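Local structure of listeriolysin O (Listeria monocytogenes, 4CDB) at residues Tyr389-Asn394 with Asn419-Leu423; Asn438-Lys444 with Thr456-Asn462. The protein binds cholesterol-containing host membranes, changes conformation and inserts as an oligomeric complex, forming pores that lyse the cell. Residues are numbered along the deposited sequence.

Interaction 1. Residues Tyr389-Asn394 with Asn419-Leu423; sequences YVAQFN and NKSKL
Two backbone hydrogen bonds between Ala391 and Lys422 fix the register: Lys422 N to Ala391 O at 2.7 Å and Ala391 N to Lys422 O at 3.0 Å. They make a single antiparallel hydrogen-bonded bridge, CA-CA 5.1 Å, with the segments' end-to-end directions 151° apart. A third backbone bond, Asn419 N to Phe393 O at 2.9 Å, lies outside this bridge; Asn419 has left-handed backbone angles (phi/psi 61/28). Between the bridge and this bond, a water accepts from Phe393 N at 2.8 Å and donates to Lys420 O at 2.5 Å. Side chains add Gln392 NE2 to Ser421 OG at 2.9 Å, for which Gln392 extends from an m chi1 through a t chi2, and a weak bond from Asn394 ND2 to Asn419 OD1 at 3.3 Å. Ser421 CA also makes a CA-H...O contact with Ala391 O at 3.4 Å. Close apolar contacts are few: Val390 CG2 lies 3.6 Å from Leu423 CD2, Val390 CG1 3.6 Å from Ser421 CB, and Lys422 CG 4.4 Å from Phe393 CE1, near the ring plane. Lys422 NZ forms a salt bridge with Glu417, while Phe393 packs on Ile383 and Ile473 across the beta sandwich. Segment 419-423, a loop of the cytolysin beta-sandwich domain without regular strand structure, is thus held to strand 391-402 by one isolated bridge, a third backbone bond, the Gln392-Ser421 bond and one bridging water.

Interaction 2. Residues Asn438-Lys444 with Thr456-Asn462; sequences NINVYAK and TVIDDRN. With TAM (tris(hydroxyethyl)aminomethane), chain U; ACT (acetate ion), chain B.
Strands 438-444 and 456-461 run antiparallel (177°, axes 4.5 Å apart) as arms of the beta hairpin that carries the conserved undecapeptide. Val441 and Asp460 form a hydrogen-bonded pair (Val441 N to Asp460 O 2.8 Å, Asp460 N to Val441 O 2.9 Å); Tyr442-Asp459 is a non-hydrogen-bonded pair. Next comes a classic bulge: Ala443 N donates to Ile458 O (2.9 Å), while Ala443 O accepts from Val457 N (2.7 Å) and Ile458 N (3.1 Å). Val457, at phi/psi -102/-44, shifts the register: Lys444 pairs with Thr456. Asn462 N donates to Asn440 OD1 (2.9 Å). Val441 and Ile458 pack on Ile471 of the opposing sheet, Ala443 on Phe393 of the neighbouring strand; Asp460 shares their face. TAM O5 accepts from Asp459 N (2.6 Å) and donates to Asp460 OD1 (2.5 Å). On the other face acetate O accepts from Lys444 NZ (2.6 Å), Arg461 NE and Asp459 OD1 form a salt bridge (2.8 Å), and Tyr442, chi1 t, reaches diagonally across, its OH accepting from Thr456 OG1 (3.0 Å).

How the interactions relate
Strands 391-402 and 436-449 are neighbours in one four-stranded sheet, so interactions 1 and 2, with centres 13 Å apart, meet directly. Probable backbone hydrogen bonds join Asn394 N to Tyr442 O at 2.8 Å and Gln392 N to Lys444 O at 3.0 Å, and Phe393 CD2 packs 3.7 Å from Ala443 CB. The loop segment 419-423 thus borders the first strand, and segment 456-462 lies beyond the second. Only interaction 2 reaches the tris(hydroxyethyl)aminomethane, through Thr456-Asp460, whereas the Tyr389 side chain of interaction 1 stays about 11 Å from that molecule.

Interaction 1. Residues Tyr389-Asn394 with Asn419-Leu423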
ATOM      1  N   TYR A 389      39.303 -17.259  46.161  1.00 36.54           N
ATOM      2  CA  TYR A 389      40.560 -16.917  45.505  1.00 34.14           C
ATOM      3  C   TYR A 389      40.595 -15.466  45.032  1.00 34.82           C
ATOM      4  O   TYR A 389      39.582 -14.767  45.066  1.00 37.03           O
ATOM      5  CB  TYR A 389      40.812 -17.853  44.319  1.00 32.12           C
ATOM      6  CG  TYR A 389      39.605 -18.078  43.423  1.00 35.47           C
ATOM      7  CD1 TYR A 389      39.094 -17.053  42.634  1.00 33.52           C
ATOM      8  CD2 TYR A 389      38.988 -19.320  43.356  1.00 34.74           C
ATOM      9  CE1 TYR A 389      37.998 -17.256  41.810  1.00 31.64           C
ATOM     10  CE2 TYR A 389      37.888 -19.536  42.533  1.00 36.44           C
ATOM     11  CZ  TYR A 389      37.399 -18.498  41.763  1.00 37.30           C
ATOM     12  OH  TYR A 389      36.309 -18.700  40.944  1.00 34.96           O
ATOM     13  N   VAL A 390      41.770 -15.021  44.595  1.00 35.41           N
ATOM     14  CA  VAL A 390      41.903 -13.716  43.963  1.00 35.21           C
ATOM     15  C   VAL A 390      41.580 -13.865  42.481  1.00 33.47           C
ATOM     16  O   VAL A 390      42.109 -14.757  41.816  1.00 32.73           O
ATOM     17  CB  VAL A 390      43.332 -13.151  44.106  1.00 36.41           C
ATOM     18  CG1 VAL A 390      43.430 -11.802  43.417  1.00 37.70           C
ATOM     19  CG2 VAL A 390      43.726 -13.033  45.572  1.00 35.33           C
ATOM     20  N   ALA A 391      40.709 -13.002  41.968  1.00 32.54           N
ATOM     21  CA  ALA A 391      40.311 -13.080  40.567  1.00 31.04           C
ATOM     22  C   ALA A 391      40.616 -11.793  39.806  1.00 31.21           C
ATOM     23  O   ALA A 391      40.613 -10.704  40.382  1.00 32.61           O
ATOM     24  CB  ALA A 391      38.832 -13.412  40.460  1.00 27.79           C
ATOM     25  N   GLN A 392      40.880 -11.929  38.509  1.00 28.99           N
ATOM     26  CA  GLN A 392      41.024 -10.776  37.628  1.00 31.50           C
ATOM     27  C   GLN A 392      40.192 -10.984  36.372  1.00 31.12           C
ATOM     28  O   GLN A 392      40.238 -12.051  35.760  1.00 30.51           O
ATOM     29  CB  GLN A 392      42.490 -10.543  37.250  1.00 34.11           C
ATOM     30  CG  GLN A 392      43.335  -9.930  38.357  1.00 39.38           C
ATOM     31  CD  GLN A 392      44.707  -9.484  37.874  1.00 45.29           C
ATOM     32  OE1 GLN A 392      44.955  -9.392  36.671  1.00 46.61           O
ATOM     33  NE2 GLN A 392      45.602  -9.204  38.813  1.00 39.72           N
ATOM     34  N   PHE A 393      39.437  -9.960  35.990  1.00 29.92           N
ATOM     35  CA  PHE A 393      38.583 -10.039  34.812  1.00 29.53           C
ATOM     36  C   PHE A 393      39.156  -9.235  33.658  1.00 36.34           C
ATOM     37  O   PHE A 393      39.875  -8.255  33.858  1.00 40.21           O
ATOM     38  CB  PHE A 393      37.175  -9.530  35.133  1.00 28.64           C
ATOM     39  CG  PHE A 393      36.496 -10.286  36.234  1.00 35.85           C
ATOM     40  CD1 PHE A 393      36.662  -9.907  37.558  1.00 41.29           C
ATOM     41  CD2 PHE A 393      35.691 -11.377  35.949  1.00 36.22           C
ATOM     42  CE1 PHE A 393      36.040 -10.604  38.577  1.00 43.09           C
ATOM     43  CE2 PHE A 393      35.065 -12.076  36.965  1.00 40.04           C
ATOM     44  CZ  PHE A 393      35.241 -11.688  38.280  1.00 41.95           C
ATOM     45  N   ASN A 394      38.836  -9.664  32.445  1.00 35.65           N
ATOM     46  CA  ASN A 394      39.119  -8.872  31.261  1.00 41.84           C
ATOM     47  C   ASN A 394      37.920  -8.900  30.321  1.00 38.27           C
ATOM     48  O   ASN A 394      37.690  -9.885  29.618  1.00 35.33           O
ATOM     49  CB  ASN A 394      40.377  -9.366  30.549  1.00 41.46           C
ATOM     50  CG  ASN A 394      40.865  -8.389  29.503  1.00 49.66           C
ATOM     51  OD1 ASN A 394      40.353  -8.353  28.384  1.00 53.01           O
ATOM     52  ND2 ASN A 394      41.857  -7.582  29.864  1.00 51.33           N
ATOM     53  N   ASN A 419      41.838  -6.267  34.583  1.00 39.32           N
ATOM     54  CA  ASN A 419      43.168  -6.544  35.120  1.00 47.41           C
ATOM     55  C   ASN A 419      43.370  -6.045  36.551  1.00 49.75           C
ATOM     56  O   ASN A 419      44.490  -5.733  36.956  1.00 57.16           O
ATOM     57  CB  ASN A 419      44.250  -5.972  34.193  1.00 51.93           C
ATOM     58  CG  ASN A 419      44.093  -6.436  32.756  1.00 53.37           C
ATOM     59  OD1 ASN A 419      43.902  -7.623  32.492  1.00 55.54           O
ATOM     60  ND2 ASN A 419      44.162  -5.496  31.819  1.00 54.36           N
ATOM     61  N   LYS A 420      42.284  -5.972  37.313  1.00 41.43           N
ATOM     62  CA  LYS A 420      42.363  -5.590  38.718  1.00 39.68           C
ATOM     63  C   LYS A 420      41.997  -6.768  39.615  1.00 40.05           C
ATOM     64  O   LYS A 420      40.979  -7.424  39.406  1.00 41.70           O
ATOM     65  CB  LYS A 420      41.449  -4.397  39.010  1.00 44.23           C
ATOM     66  CG  LYS A 420      41.822  -3.122  38.268  1.00 50.91           C
ATOM     67  CD  LYS A 420      40.890  -1.976  38.640  1.00 59.36           C
ATOM     68  CE  LYS A 420      41.236  -0.699  37.883  1.00 65.17           C
ATOM     69  NZ  LYS A 420      40.326   0.426  38.242  1.00 70.62           N
ATOM     70  N   SER A 421      42.831  -7.031  40.615  1.00 37.15           N
ATOM     71  CA  SER A 421      42.589  -8.139  41.536  1.00 36.62           C
ATOM     72  C   SER A 421      41.355  -7.921  42.410  1.00 37.85           C
ATOM     73  O   SER A 421      41.236  -6.907  43.099  1.00 43.65           O
ATOM     74  CB  SER A 421      43.817  -8.378  42.406  1.00 31.52           C
ATOM     75  OG  SER A 421      44.889  -8.836  41.605  1.00 36.03           O
ATOM     76  N   LYS A 422      40.443  -8.886  42.383  1.00 29.98           N
ATOM     77  CA  LYS A 422      39.186  -8.763  43.108  1.00 34.77           C
ATOM     78  C   LYS A 422      39.017  -9.906  44.096  1.00 35.58           C
ATOM     79  O   LYS A 422      39.276 -11.063  43.764  1.00 33.46           O
ATOM     80  CB  LYS A 422      38.008  -8.759  42.132  1.00 37.70           C
ATOM     81  CG  LYS A 422      38.062  -7.668  41.070  1.00 34.36           C
ATOM     82  CD  LYS A 422      37.967  -6.280  41.687  1.00 39.46           C
ATOM     83  CE  LYS A 422      37.938  -5.196  40.615  1.00 41.25           C
ATOM     84  NZ  LYS A 422      37.851  -3.830  41.208  1.00 43.72           N
ATOM     85  N   LEU A 423      38.583  -9.577  45.308  1.00 37.14           N
ATOM     86  CA  LEU A 423      38.294 -10.586  46.321  1.00 38.45           C
ATOM     87  C   LEU A 423      36.786 -10.777  46.450  1.00 39.09           C
ATOM     88  O   LEU A 423      36.013  -9.853  46.200  1.00 37.91           O
ATOM     89  CB  LEU A 423      38.867 -10.170  47.679  1.00 39.81           C
ATOM     90  CG  LEU A 423      40.382 -10.010  47.814  1.00 44.26           C
ATOM     91  CD1 LEU A 423      40.770  -9.688  49.251  1.00 46.57           C
ATOM     92  CD2 LEU A 423      41.081 -11.269  47.347  1.00 42.83           C
TER
HETATM   93  O   HOH W   1      39.440  -7.578  37.385  1.00 33.26           O

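Interaction 2. Residues Asn438-Lys444 with Thr456-Asn462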
ATOM      1  N   ASN A 438      30.147  -8.066  19.728  1.00 42.23           N
ATOM      2  CA  ASN A 438      31.376  -8.823  19.949  1.00 47.61           C
ATOM      3  C   ASN A 438      31.889  -8.704  21.380  1.00 42.87           C
ATOM      4  O   ASN A 438      32.999  -8.228  21.620  1.00 37.39           O
ATOM      5  CB  ASN A 438      32.457  -8.411  18.948  1.00 57.67           C
ATOM      6  CG  ASN A 438      32.129  -8.842  17.534  1.00 70.61           C
ATOM      7  OD1 ASN A 438      31.590  -9.926  17.316  1.00 76.44           O
ATOM      8  ND2 ASN A 438      32.449  -7.992  16.565  1.00 72.75           N
ATOM      9  N   ILE A 439      31.062  -9.137  22.326  1.00 45.18           N
ATOM     10  CA  ILE A 439      31.413  -9.080  23.736  1.00 47.78           C
ATOM     11  C   ILE A 439      32.384 -10.200  24.098  1.00 43.59           C
ATOM     12  O   ILE A 439      32.132 -11.372  23.810  1.00 38.39           O
ATOM     13  CB  ILE A 439      30.161  -9.150  24.639  1.00 48.44           C
ATOM     14  CG1 ILE A 439      29.458  -7.793  24.689  1.00 51.43           C
ATOM     15  CG2 ILE A 439      30.532  -9.579  26.045  1.00 45.22           C
ATOM     16  CD1 ILE A 439      28.564  -7.509  23.504  1.00 52.79           C
ATOM     17  N   ASN A 440      33.501  -9.828  24.716  1.00 41.88           N
ATOM     18  CA  ASN A 440      34.488 -10.796  25.174  1.00 40.91           C
ATOM     19  C   ASN A 440      34.548 -10.844  26.698  1.00 37.39           C
ATOM     20  O   ASN A 440      34.725  -9.818  27.352  1.00 35.57           O
ATOM     21  CB  ASN A 440      35.868 -10.460  24.608  1.00 41.00           C
ATOM     22  CG  ASN A 440      35.878 -10.405  23.094  1.00 46.09           C
ATOM     23  OD1 ASN A 440      35.338 -11.286  22.425  1.00 44.98           O
ATOM     24  ND2 ASN A 440      36.488  -9.362  22.544  1.00 48.86           N
ATOM     25  N   VAL A 441      34.395 -12.038  27.259  1.00 33.95           N
ATOM     26  CA  VAL A 441      34.431 -12.203  28.706  1.00 33.85           C
ATOM     27  C   VAL A 441      35.544 -13.159  29.114  1.00 37.32           C
ATOM     28  O   VAL A 441      35.521 -14.337  28.753  1.00 34.55           O
ATOM     29  CB  VAL A 441      33.088 -12.724  29.241  1.00 36.17           C
ATOM     30  CG1 VAL A 441      33.181 -13.006  30.736  1.00 37.12           C
ATOM     31  CG2 VAL A 441      31.984 -11.723  28.948  1.00 32.17           C
ATOM     32  N   TYR A 442      36.517 -12.639  29.859  1.00 34.18           N
ATOM     33  CA  TYR A 442      37.648 -13.428  30.336  1.00 33.00           C
ATOM     34  C   TYR A 442      37.804 -13.300  31.850  1.00 32.67           C
ATOM     35  O   TYR A 442      37.622 -12.218  32.410  1.00 32.48           O
ATOM     36  CB  TYR A 442      38.936 -12.981  29.637  1.00 35.44           C
ATOM     37  CG  TYR A 442      40.177 -13.722  30.082  1.00 36.42           C
ATOM     38  CD1 TYR A 442      40.544 -14.922  29.485  1.00 37.19           C
ATOM     39  CD2 TYR A 442      40.989 -13.218  31.092  1.00 36.92           C
ATOM     40  CE1 TYR A 442      41.679 -15.600  29.885  1.00 38.46           C
ATOM     41  CE2 TYR A 442      42.126 -13.893  31.498  1.00 39.56           C
ATOM     42  CZ  TYR A 442      42.465 -15.083  30.890  1.00 41.39           C
ATOM     43  OH  TYR A 442      43.595 -15.761  31.287  1.00 47.12           O
ATOM     44  N   ALA A 443      38.149 -14.403  32.511  1.00 30.75           N
ATOM     45  CA  ALA A 443      38.391 -14.377  33.949  1.00 32.12           C
ATOM     46  C   ALA A 443      39.436 -15.409  34.339  1.00 33.63           C
ATOM     47  O   ALA A 443      39.412 -16.540  33.850  1.00 34.23           O
ATOM     48  CB  ALA A 443      37.097 -14.616  34.713  1.00 29.93           C
ATOM     49  N   LYS A 444      40.353 -15.010  35.215  1.00 29.09           N
ATOM     50  CA  LYS A 444      41.372 -15.915  35.734  1.00 30.74           C
ATOM     51  C   LYS A 444      41.471 -15.818  37.255  1.00 28.92           C
ATOM     52  O   LYS A 444      41.062 -14.818  37.851  1.00 27.43           O
ATOM     53  CB  LYS A 444      42.736 -15.630  35.100  1.00 31.31           C
ATOM     54  CG  LYS A 444      43.279 -14.234  35.375  1.00 32.01           C
ATOM     55  CD  LYS A 444      44.619 -14.016  34.683  1.00 34.49           C
ATOM     56  CE  LYS A 444      45.168 -12.628  34.982  1.00 39.51           C
ATOM     57  NZ  LYS A 444      46.469 -12.373  34.302  1.00 44.45           N
ATOM     58  N   THR A 456      43.095 -19.854  34.006  1.00 39.54           N
ATOM     59  CA  THR A 456      41.949 -19.325  33.279  1.00 40.80           C
ATOM     60  C   THR A 456      40.668 -20.028  33.716  1.00 39.16           C
ATOM     61  O   THR A 456      40.610 -21.258  33.755  1.00 37.15           O
ATOM     62  CB  THR A 456      42.126 -19.481  31.754  1.00 39.98           C
ATOM     63  OG1 THR A 456      43.269 -18.731  31.324  1.00 45.42           O
ATOM     64  CG2 THR A 456      40.893 -18.980  31.015  1.00 37.62           C
ATOM     65  N   VAL A 457      39.649 -19.245  34.056  1.00 36.71           N
ATOM     66  CA  VAL A 457      38.353 -19.793  34.434  1.00 38.37           C
ATOM     67  C   VAL A 457      37.363 -19.661  33.282  1.00 39.72           C
ATOM     68  O   VAL A 457      36.622 -20.596  32.978  1.00 42.40           O
ATOM     69  CB  VAL A 457      37.778 -19.084  35.676  1.00 38.95           C
ATOM     70  CG1 VAL A 457      36.472 -19.739  36.107  1.00 44.08           C
ATOM     71  CG2 VAL A 457      38.781 -19.118  36.808  1.00 36.03           C
ATOM     72  N   ILE A 458      37.352 -18.489  32.648  1.00 38.80           N
ATOM     73  CA  ILE A 458      36.460 -18.210  31.523  1.00 40.58           C
ATOM     74  C   ILE A 458      37.207 -17.522  30.385  1.00 42.84           C
ATOM     75  O   ILE A 458      38.009 -16.620  30.617  1.00 43.55           O
ATOM     76  CB  ILE A 458      35.297 -17.277  31.935  1.00 41.27           C
ATOM     77  CG1 ILE A 458      34.606 -17.781  33.200  1.00 44.33           C
ATOM     78  CG2 ILE A 458      34.282 -17.128  30.801  1.00 39.90           C
ATOM     79  CD1 ILE A 458      33.494 -16.878  33.666  1.00 46.58           C
ATOM     80  N   ASP A 459      36.928 -17.946  29.156  1.00 44.90           N
ATOM     81  CA  ASP A 459      37.460 -17.284  27.969  1.00 49.05           C
ATOM     82  C   ASP A 459      36.445 -17.367  26.831  1.00 48.82           C
ATOM     83  O   ASP A 459      36.641 -18.104  25.865  1.00 51.36           O
ATOM     84  CB  ASP A 459      38.792 -17.918  27.551  1.00 54.61           C
ATOM     85  CG  ASP A 459      39.597 -17.035  26.604  1.00 59.70           C
ATOM     86  OD1 ASP A 459      39.003 -16.180  25.914  1.00 60.71           O
ATOM     87  OD2 ASP A 459      40.834 -17.203  26.549  1.00 61.24           O
ATOM     88  N   ASP A 460      35.355 -16.613  26.954  1.00 49.37           N
ATOM     89  CA  ASP A 460      34.311 -16.605  25.931  1.00 50.53           C
ATOM     90  C   ASP A 460      34.406 -15.351  25.070  1.00 49.88           C
ATOM     91  O   ASP A 460      34.489 -14.238  25.591  1.00 48.41           O
ATOM     92  CB  ASP A 460      32.925 -16.709  26.569  1.00 52.07           C
ATOM     93  CG  ASP A 460      32.713 -18.022  27.297  1.00 56.59           C
ATOM     94  OD1 ASP A 460      33.398 -19.010  26.956  1.00 55.18           O
ATOM     95  OD2 ASP A 460      31.859 -18.070  28.208  1.00 59.49           O
ATOM     96  N   ARG A 461      34.391 -15.535  23.753  1.00 53.32           N
ATOM     97  CA  ARG A 461      34.623 -14.431  22.829  1.00 56.05           C
ATOM     98  C   ARG A 461      33.489 -14.252  21.823  1.00 54.50           C
ATOM     99  O   ARG A 461      32.757 -15.197  21.523  1.00 53.62           O
ATOM    100  CB  ARG A 461      35.951 -14.632  22.094  1.00 61.09           C
ATOM    101  CG  ARG A 461      37.085 -15.068  23.008  1.00 66.44           C
ATOM    102  CD  ARG A 461      38.405 -15.205  22.272  1.00 71.89           C
ATOM    103  NE  ARG A 461      39.423 -15.807  23.128  1.00 78.47           N
ATOM    104  CZ  ARG A 461      40.715 -15.879  22.821  1.00 83.66           C
ATOM    105  NH1 ARG A 461      41.157 -15.380  21.674  1.00 85.49           N
ATOM    106  NH2 ARG A 461      41.565 -16.446  23.665  1.00 82.82           N
ATOM    107  N   ASN A 462      33.354 -13.030  21.316  1.00 57.74           N
ATOM    108  CA  ASN A 462      32.367 -12.702  20.290  1.00 61.70           C
ATOM    109  C   ASN A 462      30.938 -13.050  20.700  1.00 60.73           C
ATOM    110  O   ASN A 462      30.184 -13.639  19.926  1.00 61.23           O
ATOM    111  CB  ASN A 462      32.726 -13.383  18.967  1.00 66.12           C
ATOM    112  CG  ASN A 462      34.164 -13.132  18.556  1.00 68.55           C
ATOM    113  OD1 ASN A 462      34.688 -12.032  18.732  1.00 66.97           O
ATOM    114  ND2 ASN A 462      34.813 -14.155  18.011  1.00 69.36           N
TER
HETATM  115  C   TAM U1546      36.881 -22.970  28.618  1.00 94.53           C
HETATM  116  C1  TAM U1546      37.877 -23.560  27.624  1.00 97.76           C
HETATM  117  C2  TAM U1546      36.576 -21.497  28.352  1.00 88.22           C
HETATM  118  C3  TAM U1546      37.426 -23.205  30.025  1.00 96.45           C
HETATM  119  C4  TAM U1546      38.231 -22.601  26.493  1.00 97.57           C
HETATM  120  C5  TAM U1546      35.185 -21.123  28.857  1.00 81.00           C
HETATM  121  C6  TAM U1546      38.156 -21.987  30.579  1.00 96.75           C
HETATM  122  N   TAM U1546      35.628 -23.715  28.498  1.00 94.12           N
HETATM  123  O4  TAM U1546      39.643 -22.363  26.520  1.00 97.42           O
HETATM  124  O5  TAM U1546      35.000 -19.709  28.737  1.00 76.42           O
HETATM  125  O6  TAM U1546      39.394 -21.803  29.881  1.00 98.02           O
HETATM  126  C   ACT B1527      49.194 -10.920  36.208  1.00 96.11           C
HETATM  127  O   ACT B1527      48.060 -10.805  35.696  1.00 94.94           O
HETATM  128  OXT ACT B1527      50.011 -11.783  35.819  1.00 96.39           O
HETATM  129  CH3 ACT B1527      49.567 -10.026  37.353  1.00 95.95           C